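Hydroquinone dioxygenase large subunit (Pseudomonas sp., PDB 4ZXA) forms, with a small subunit, a cupin-type, iron(II)-dependent hydroquinone 1,2-dioxygenase that probably opens the aromatic ring of hydroquinone. Local coordinates at residues 25-29 and 40-44. Residues are numbered along the deposited sequence; the frame is centred on the assembly and turned at random.
Sequences AVTGY and SRDEY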
loop_
_atom_site.group_PDB
_atom_site.type_symbol
_atom_site.label_atom_id
_atom_site.label_comp_id
_atom_site.label_asym_id
_atom_site.label_seq_id
_atom_site.Cartn_x
_atom_site.Cartn_y
_atom_site.Cartn_z
ATOM N N ALA E 25 19.815 2.555 -19.341
ATOM C CA ALA E 25 20.217 1.415 -20.171
ATOM C C ALA E 25 19.443 0.123 -19.886
ATOM O O ALA E 25 19.088 -0.621 -20.809
ATOM C CB ALA E 25 21.724 1.165 -20.052
ATOM N N VAL E 26 19.181 -0.147 -18.614
ATOM C CA VAL E 26 18.475 -1.371 -18.250
ATOM C C VAL E 26 16.955 -1.186 -18.212
ATOM O O VAL E 26 16.219 -1.921 -18.883
ATOM C CB VAL E 26 18.963 -1.923 -16.892
ATOM C CG1 VAL E 26 18.362 -3.300 -16.627
ATOM C CG2 VAL E 26 20.487 -1.984 -16.856
ATOM N N THR E 27 16.494 -0.199 -17.439
ATOM C CA THR E 27 15.073 -0.080 -17.135
ATOM C C THR E 27 14.292 0.542 -18.270
ATOM O O THR E 27 13.121 0.216 -18.471
ATOM C CB THR E 27 14.810 0.728 -15.853
ATOM O OG1 THR E 27 15.051 2.116 -16.101
ATOM C CG2 THR E 27 15.707 0.244 -14.722
ATOM N N GLY E 28 14.937 1.440 -19.012
ATOM C CA GLY E 28 14.293 2.101 -20.137
ATOM C C GLY E 28 13.628 3.411 -19.753
ATOM O O GLY E 28 12.990 4.061 -20.587
ATOM N N TYR E 29 13.773 3.809 -18.493
ATOM C CA TYR E 29 13.120 5.017 -18.007
ATOM C C TYR E 29 14.114 6.153 -17.800
ATOM O O TYR E 29 15.289 5.923 -17.552
ATOM C CB TYR E 29 12.385 4.760 -16.684
ATOM C CG TYR E 29 11.334 3.661 -16.706
ATOM C CD1 TYR E 29 10.159 3.803 -17.436
ATOM C CD2 TYR E 29 11.500 2.497 -15.960
ATOM C CE1 TYR E 29 9.193 2.807 -17.444
ATOM C CE2 TYR E 29 10.536 1.499 -15.965
ATOM C CZ TYR E 29 9.388 1.664 -16.708
ATOM O OH TYR E 29 8.436 0.671 -16.723
ATOM N N SER E 40 13.298 9.030 -9.984
ATOM C CA SER E 40 13.564 7.937 -10.914
ATOM C C SER E 40 12.651 6.767 -10.608
ATOM O O SER E 40 12.085 6.694 -9.522
ATOM C CB SER E 40 15.009 7.473 -10.793
ATOM O OG SER E 40 15.202 6.797 -9.567
ATOM N N ARG E 41 12.525 5.845 -11.551
ATOM C CA ARG E 41 11.737 4.644 -11.332
ATOM C C ARG E 41 12.435 3.426 -11.914
ATOM O O ARG E 41 13.184 3.530 -12.876
ATOM C CB ARG E 41 10.342 4.794 -11.938
ATOM C CG ARG E 41 10.257 4.431 -13.405
ATOM C CD ARG E 41 8.890 3.886 -13.764
ATOM N NE ARG E 41 8.734 2.491 -13.370
ATOM C CZ ARG E 41 7.662 1.753 -13.635
ATOM N NH1 ARG E 41 6.643 2.271 -14.296
ATOM N NH2 ARG E 41 7.612 0.493 -13.236
ATOM N N ASP E 42 12.184 2.268 -11.318
ATOM C CA ASP E 42 12.683 1.017 -11.858
ATOM C C ASP E 42 11.515 0.100 -12.188
ATOM O O ASP E 42 10.427 0.565 -12.503
ATOM C CB ASP E 42 13.659 0.341 -10.892
ATOM C CG ASP E 42 13.061 0.106 -9.531
ATOM O OD1 ASP E 42 11.824 0.056 -9.428
ATOM O OD2 ASP E 42 13.829 -0.032 -8.563
ATOM N N GLU E 43 11.743 -1.202 -12.120
ATOM C CA GLU E 43 10.726 -2.170 -12.499
ATOM C C GLU E 43 9.565 -2.236 -11.507
ATOM O O GLU E 43 8.465 -2.645 -11.862
ATOM C CB GLU E 43 11.353 -3.552 -12.686
ATOM C CG GLU E 43 12.289 -3.652 -13.880
ATOM C CD GLU E 43 13.718 -3.270 -13.547
ATOM O OE1 GLU E 43 13.958 -2.756 -12.440
ATOM O OE2 GLU E 43 14.604 -3.483 -14.395
ATOM N N TYR E 44 9.813 -1.832 -10.268
ATOM C CA TYR E 44 8.782 -1.891 -9.232
ATOM C C TYR E 44 8.494 -0.564 -8.516
ATOM O O TYR E 44 7.373 -0.342 -8.060
ATOM C CB TYR E 44 9.153 -2.932 -8.171
ATOM C CG TYR E 44 8.781 -4.360 -8.507
ATOM C CD1 TYR E 44 9.757 -5.343 -8.631
ATOM C CD2 TYR E 44 7.461 -4.728 -8.692
ATOM C CE1 TYR E 44 9.424 -6.643 -8.920
ATOM C CE2 TYR E 44 7.117 -6.030 -8.983
ATOM C CZ TYR E 44 8.101 -6.988 -9.099
ATOM O OH TYR E 44 7.759 -8.293 -9.397
HETATM O O HOH W 1 15.819 3.541 -14.063
#
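The Arg41 side chain lies flat over one face of the Tyr29 ring, and its guanidinium plane is tilted only 9° from the ring plane. Arg41 CD sits above the ring centre, 3.5 Å from the centroid of the Tyr29 ring, in a CH-pi contact almost along the normal. Further out, Arg41 NE is 3.3 Å from Tyr29 CE2, and the guanidinium, nearly parallel to the ring plane, has its centre over Tyr29 OH. A bend at chi3 (-79°) turns the arginine head back toward its own chain, where NE and NH2 grip a single acceptor side-on. Asp42 O accepts from Arg41 NE at 2.7 Å and from Arg41 NH2 at 2.9 Å, both in its carbonyl plane. Outside the pair, Ala153 O takes a further bond from Arg41 NH2, and Tyr29 OH is bonded to Gly155 O and Asn138 ND2. The Thr27 side is looser. No direct hydrogen bond joins the segments; instead a water 2.6 Å from Thr27 OG1 donates to Arg41 O at 2.9 Å. The same OG1 accepts from Tyr29 N at 3.2 Å, closing an ST turn, while Thr27 CG2 stands 3.9 Å from Glu43 OE2, whose salt-bridge partner is Arg156. Asp42 OD1 accepts from Tyr44 N, an Asx turn, and also from Phe45 N, and its OD2 meets Thr308 of the second subunit. The contact thus packs the loop between strands 19-20 and 32-34 against the end of strand 37-41, a strand of the five-stranded antiparallel sheet. The two bonds to Asp42 O fix the guanidinium's rotation and probably offset part of its charge through the carbonyl dipole, while the aliphatic CD covers the ring face.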